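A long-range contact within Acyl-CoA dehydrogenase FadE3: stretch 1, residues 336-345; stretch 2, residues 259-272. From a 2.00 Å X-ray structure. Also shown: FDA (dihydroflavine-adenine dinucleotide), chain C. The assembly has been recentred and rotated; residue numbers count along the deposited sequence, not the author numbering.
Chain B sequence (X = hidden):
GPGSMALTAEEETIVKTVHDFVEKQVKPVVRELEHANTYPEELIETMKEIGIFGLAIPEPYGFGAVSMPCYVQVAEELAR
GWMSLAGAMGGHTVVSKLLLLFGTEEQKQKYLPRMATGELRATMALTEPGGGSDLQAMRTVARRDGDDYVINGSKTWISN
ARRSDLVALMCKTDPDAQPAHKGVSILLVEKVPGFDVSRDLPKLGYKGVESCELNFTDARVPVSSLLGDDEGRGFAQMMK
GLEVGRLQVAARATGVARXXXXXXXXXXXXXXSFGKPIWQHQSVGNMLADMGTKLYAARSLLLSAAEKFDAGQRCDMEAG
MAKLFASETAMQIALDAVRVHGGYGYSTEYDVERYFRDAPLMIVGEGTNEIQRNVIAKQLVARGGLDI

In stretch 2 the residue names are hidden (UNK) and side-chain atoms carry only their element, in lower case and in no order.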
# COMPACT_ATOMS: atom_id res chain seq x y z
N ASP B 336 12.92 0.49 0.61
CA ASP B 336 13.06 -0.42 1.75
C ASP B 336 14.53 -0.78 2.00
O ASP B 336 14.93 -0.90 3.13
CB ASP B 336 12.22 -1.67 1.59
CG ASP B 336 10.72 -1.44 1.87
OD1 ASP B 336 10.31 -0.36 2.39
OD2 ASP B 336 9.95 -2.35 1.55
N ALA B 337 15.33 -0.84 0.93
CA ALA B 337 16.78 -1.05 1.09
C ALA B 337 17.43 0.12 1.83
O ALA B 337 18.33 -0.10 2.63
CB ALA B 337 17.46 -1.31 -0.24
N VAL B 338 16.95 1.35 1.58
CA VAL B 338 17.42 2.52 2.30
C VAL B 338 17.07 2.31 3.78
O VAL B 338 17.93 2.53 4.66
CB VAL B 338 16.82 3.82 1.74
CG1 VAL B 338 16.99 4.99 2.68
CG2 VAL B 338 17.49 4.15 0.42
N ARG B 339 15.83 1.86 4.04
CA ARG B 339 15.33 1.70 5.42
C ARG B 339 16.21 0.68 6.17
O ARG B 339 16.58 0.88 7.32
CB ARG B 339 13.89 1.19 5.47
CG ARG B 339 12.81 2.11 4.91
CD ARG B 339 11.48 1.36 4.95
NE ARG B 339 10.34 1.97 4.28
CZ ARG B 339 9.55 2.90 4.80
NH1 ARG B 339 9.80 3.40 6.01
NH2 ARG B 339 8.48 3.29 4.13
N VAL B 340 16.53 -0.40 5.49
CA VAL B 340 17.35 -1.47 6.07
C VAL B 340 18.70 -0.97 6.54
O VAL B 340 19.23 -1.49 7.52
CB VAL B 340 17.47 -2.68 5.11
CG1 VAL B 340 18.53 -3.67 5.56
CG2 VAL B 340 16.12 -3.41 5.05
N HIS B 341 19.26 0.02 5.85
CA HIS B 341 20.56 0.59 6.20
C HIS B 341 20.51 1.64 7.33
O HIS B 341 21.55 2.16 7.78
CB HIS B 341 21.23 1.18 4.95
CG HIS B 341 21.83 0.16 4.03
ND1 HIS B 341 21.07 -0.63 3.20
CD2 HIS B 341 23.11 -0.24 3.85
CE1 HIS B 341 21.86 -1.46 2.53
NE2 HIS B 341 23.10 -1.23 2.91
N GLY B 342 19.32 1.97 7.80
CA GLY B 342 19.20 3.01 8.80
C GLY B 342 19.81 4.31 8.27
O GLY B 342 19.65 4.64 7.10
N GLY B 343 20.54 5.02 9.13
CA GLY B 343 21.11 6.31 8.74
C GLY B 343 22.04 6.21 7.55
O GLY B 343 22.11 7.11 6.72
N TYR B 344 22.78 5.11 7.46
CA TYR B 344 23.73 4.92 6.38
C TYR B 344 23.05 4.79 5.02
O TYR B 344 23.67 5.00 3.96
CB TYR B 344 24.62 3.69 6.66
CG TYR B 344 25.37 3.87 7.93
CD1 TYR B 344 26.49 4.68 7.99
CD2 TYR B 344 24.90 3.31 9.10
CE1 TYR B 344 27.16 4.88 9.19
CE2 TYR B 344 25.55 3.51 10.30
CZ TYR B 344 26.68 4.28 10.34
OH TYR B 344 27.30 4.49 11.55
N GLY B 345 21.76 4.48 5.03
CA GLY B 345 21.00 4.49 3.78
C GLY B 345 21.00 5.85 3.11
O GLY B 345 20.85 5.93 1.89
N UNK B 259 19.96 -5.22 -7.28
CA UNK B 259 21.09 -4.53 -6.62
C UNK B 259 20.69 -4.02 -5.23
O UNK B 259 21.42 -4.22 -4.27
c UNK B 259 21.62 -3.39 -7.48
N UNK B 260 19.55 -3.36 -5.13
CA UNK B 260 19.10 -2.85 -3.85
C UNK B 260 18.83 -3.99 -2.85
O UNK B 260 19.26 -3.94 -1.70
c UNK B 260 17.85 -2.01 -4.05
N UNK B 261 18.14 -5.03 -3.31
CA UNK B 261 17.87 -6.20 -2.49
C UNK B 261 19.14 -6.92 -2.03
O UNK B 261 19.27 -7.23 -0.83
c UNK B 261 17.17 -9.63 -2.70
c UNK B 261 16.13 -10.62 -0.75
c UNK B 261 16.95 -7.19 -3.19
c UNK B 261 15.90 -8.28 -1.21
c UNK B 261 15.62 -9.39 -0.40
c UNK B 261 16.90 -10.75 -1.90
c UNK B 261 16.66 -8.40 -2.36
N UNK B 262 20.07 -7.18 -2.93
CA UNK B 262 21.35 -7.79 -2.52
C UNK B 262 22.05 -6.99 -1.42
O UNK B 262 22.53 -7.59 -0.43
o UNK B 262 23.83 -8.56 -6.00
c UNK B 262 22.71 -9.07 -5.94
c UNK B 262 21.90 -9.04 -4.66
c UNK B 262 22.31 -7.95 -3.71
o UNK B 262 22.22 -9.61 -6.92
N UNK B 263 22.13 -5.67 -1.57
CA UNK B 263 22.81 -4.83 -0.59
C UNK B 263 22.10 -4.88 0.76
O UNK B 263 22.73 -4.97 1.80
o UNK B 263 24.63 -4.16 -2.54
c UNK B 263 23.97 -3.16 -2.12
o UNK B 263 24.13 -1.99 -2.58
c UNK B 263 22.91 -3.37 -1.05
N UNK B 264 20.78 -4.80 0.73
CA UNK B 264 19.99 -4.84 1.95
C UNK B 264 20.15 -6.19 2.69
O UNK B 264 20.33 -6.22 3.89
c UNK B 264 18.54 -4.59 1.62
N UNK B 265 20.10 -7.28 1.95
CA UNK B 265 20.23 -8.61 2.56
C UNK B 265 21.60 -8.82 3.16
O UNK B 265 21.71 -9.30 4.28
c UNK B 265 20.04 -11.13 2.01
c UNK B 265 19.07 -11.40 3.14
c UNK B 265 19.72 -12.03 0.82
c UNK B 265 19.96 -9.68 1.52
N UNK B 266 22.63 -8.43 2.42
CA UNK B 266 23.98 -8.49 2.93
C UNK B 266 24.14 -7.61 4.16
O UNK B 266 24.64 -8.06 5.19
c UNK B 266 27.46 -7.56 1.37
c UNK B 266 26.90 -5.13 1.03
c UNK B 266 26.41 -7.92 2.44
n UNK B 266 27.15 -4.80 2.32
c UNK B 266 25.00 -8.05 1.88
n UNK B 266 27.04 -6.39 0.58
n UNK B 266 26.52 -4.19 0.19
N UNK B 267 23.74 -6.34 4.06
CA UNK B 267 23.88 -5.46 5.22
C UNK B 267 23.17 -6.02 6.46
O UNK B 267 23.68 -5.88 7.55
c UNK B 267 24.34 -1.15 7.93
o UNK B 267 24.62 -0.19 8.90
c UNK B 267 22.73 -2.59 6.87
c UNK B 267 24.98 -2.53 6.06
c UNK B 267 23.68 -3.05 5.97
c UNK B 267 23.32 -4.07 4.93
c UNK B 267 23.04 -1.64 7.84
c UNK B 267 25.33 -1.59 7.04
N UNK B 268 22.02 -6.64 6.27
CA UNK B 268 21.19 -7.14 7.39
C UNK B 268 21.84 -8.30 8.15
O UNK B 268 21.44 -8.63 9.28
c UNK B 268 19.82 -7.60 6.89
o UNK B 268 19.87 -8.90 6.33
N UNK B 269 22.85 -8.89 7.53
CA UNK B 269 23.66 -9.91 8.17
C UNK B 269 24.93 -9.32 8.80
O UNK B 269 25.45 -9.88 9.72
n UNK B 269 22.79 -11.97 4.25
o UNK B 269 23.73 -13.62 5.45
c UNK B 269 24.03 -10.97 7.13
c UNK B 269 23.14 -12.53 5.39
c UNK B 269 22.82 -11.75 6.65
N UNK B 270 25.42 -8.19 8.29
CA UNK B 270 26.64 -7.59 8.78
C UNK B 270 26.36 -6.70 10.00
O UNK B 270 27.10 -6.73 10.93
o UNK B 270 27.97 -5.60 5.24
c UNK B 270 27.32 -6.77 7.69
o UNK B 270 29.05 -7.38 4.50
c UNK B 270 28.33 -6.81 5.35
c UNK B 270 27.86 -7.62 6.55
N UNK B 271 25.31 -5.91 9.96
CA UNK B 271 24.96 -5.00 11.02
C UNK B 271 24.18 -5.75 12.10
O UNK B 271 23.25 -6.52 11.77
n UNK B 271 24.77 1.37 13.35
n UNK B 271 24.43 -0.75 12.56
c UNK B 271 23.66 -2.81 11.45
n UNK B 271 26.57 0.06 12.85
c UNK B 271 25.26 0.22 12.92
c UNK B 271 24.85 -2.04 12.02
c UNK B 271 24.08 -3.88 10.46
N UNK B 272 24.54 -5.48 13.36
CA UNK B 272 23.88 -6.08 14.52
C UNK B 272 23.33 -4.98 15.42
O UNK B 272 23.84 -3.86 15.44
c UNK B 272 25.96 -9.29 15.28
o UNK B 272 25.88 -9.27 16.53
c UNK B 272 25.39 -8.14 14.47
o UNK B 272 26.48 -10.25 14.66
c UNK B 272 24.82 -7.01 15.30
PA FDA C . 20.51 0.73 13.14
O1A FDA C . 21.81 0.14 12.72
O2A FDA C . 20.08 0.85 14.58
O5B FDA C . 19.33 -0.05 12.39
C5B FDA C . 19.46 -0.54 11.05
C4B FDA C . 18.10 -1.09 10.61
O4B FDA C . 17.68 -2.08 11.56
C3B FDA C . 17.02 -0.02 10.61
O3B FDA C . 16.05 -0.41 9.66
C2B FDA C . 16.42 -0.17 12.00
O2B FDA C . 15.11 0.33 12.12
C1B FDA C . 16.49 -1.66 12.19
N9A FDA C . 16.54 -2.04 13.59
C8A FDA C . 17.59 -1.87 14.41
N7A FDA C . 17.27 -2.37 15.62
C5A FDA C . 16.00 -2.87 15.57
C6A FDA C . 15.06 -3.50 16.51
N6A FDA C . 15.41 -3.73 17.80
N1A FDA C . 13.83 -3.84 16.02
C2A FDA C . 13.47 -3.61 14.75
N3A FDA C . 14.28 -3.02 13.84
C4A FDA C . 15.53 -2.64 14.21
N1 FDA C . 21.73 11.25 15.56
C2 FDA C . 22.11 12.06 16.56
O2 FDA C . 22.41 11.57 17.68
N3 FDA C . 22.15 13.39 16.39
C4 FDA C . 21.85 13.98 15.23
O4 FDA C . 21.92 15.20 15.13
C4X FDA C . 21.43 13.19 14.09
N5 FDA C . 21.12 13.68 12.89
C5X FDA C . 21.17 12.85 11.80
C6 FDA C . 21.29 13.35 10.50
C7 FDA C . 21.32 12.52 9.41
C7M FDA C . 21.47 13.08 8.03
C8 FDA C . 21.22 11.15 9.60
C8M FDA C . 21.22 10.16 8.48
C9 FDA C . 21.08 10.63 10.86
C9A FDA C . 21.08 11.46 11.97
N10 FDA C . 20.98 10.89 13.29
C10 FDA C . 21.39 11.73 14.35
C1' FDA C . 21.29 9.47 13.46
C2' FDA C . 19.98 8.72 13.37
O2' FDA C . 19.12 9.03 14.48
C3' FDA C . 20.32 7.24 13.23
O3' FDA C . 20.70 6.97 11.86
C4' FDA C . 19.14 6.38 13.61
O4' FDA C . 19.12 6.34 15.03
C5' FDA C . 19.23 4.94 13.12
O5' FDA C . 20.47 4.42 13.50
P FDA C . 21.37 3.40 12.73
O1P FDA C . 21.70 3.94 11.39
O2P FDA C . 22.47 3.16 13.70
O3P FDA C . 20.34 2.18 12.53
O HOH W 1 25.56 -1.72 1.81
O HOH W 2 22.53 0.74 10.16
O HOH W 3 25.24 4.21 13.51

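Position 259 carries one side-chain carbon; its CB is 8.6 Å from Ala 337 CB, too far for contact: Ala 259. Position 260 also has a single carbon; its CB lies 3.9 Å from Ala 337 CB, and its backbone O is 3.5 Å from the same methyl: Ala 260. At 261 one carbon leads to a six-carbon ring without a heteroatom; the CA-to-CB bond points away from stretch 1, and no atom makes contact: Phe 261. Position 262 has three carbons, the third bearing two oxygens, out of reach: Glu 262.

Position 263 has two carbons, the second with two oxygens, and its CB is 4.2 Å from His 341 CE1: Asp 263. Position 264 has one carbon, with CB 3.9 Å from Ala 337 CB and 4.0 Å from Val 340 CG1. This is Ala 264, whose CA is 5.0 Å from Ala 337 CA, so the methyls touch. Four carbons forked at the second, on a CA-to-CB bond that points away, make 265 Leu 265.

Position 266 runs three carbons, a nitrogen, then a carbon with two nitrogens; its CA-to-CB bond is sideways and its end comes nearer, without direct contact: Arg 266. Arg 266 NH2 makes a weak hydrogen bond to Asp 263 OD1 (3.3 Å), part of a salt bridge, and a water accepts from NH2 while also hydrogen bonding His 341 NE2.

At 267 a carbon leads to a six-carbon ring bearing one oxygen; its CB is 3.5 Å from His 341 NE2. This is Tyr 267, with OH 3.5 Å from Tyr 344 CD2. Position 268, one carbon and one oxygen, places CB 4.3 Å from Val 340 CG1: Ser 268. Position 269 has three carbons, the last with one oxygen and one nitrogen, and touches nothing on stretch 1: Gln 269. Position 270 ends three carbons in two oxygens, again without contact: Glu 270.

Position 271 has three carbons, a nitrogen and a carbon with two nitrogens, one of these 3.8 Å from Tyr 344 CE2: Arg 271. Arg 271 NE donates to FDA O1A (2.8 Å), Arg 271 NH2 to FDA O2P (2.9 Å). Position 272, three carbons ending in two oxygens, is remote: Glu 272.

The helices run nearly parallel (19°), their axes approaching to 8.9 Å, with small alanine side chains at the close point. No direct hydrogen bond joins the stretches; packing does. His 341, held by ND1 to Ala 337 O (2.8 Å), forms an offset stack with Tyr 267 (centroids 4.3 Å, planes 21°). A water linking Tyr 267 OH, His 341 O and FDA O1A extends the contact to the cofactor.

Stretch 2, residues 259-272: AAFEDALRYSQERE
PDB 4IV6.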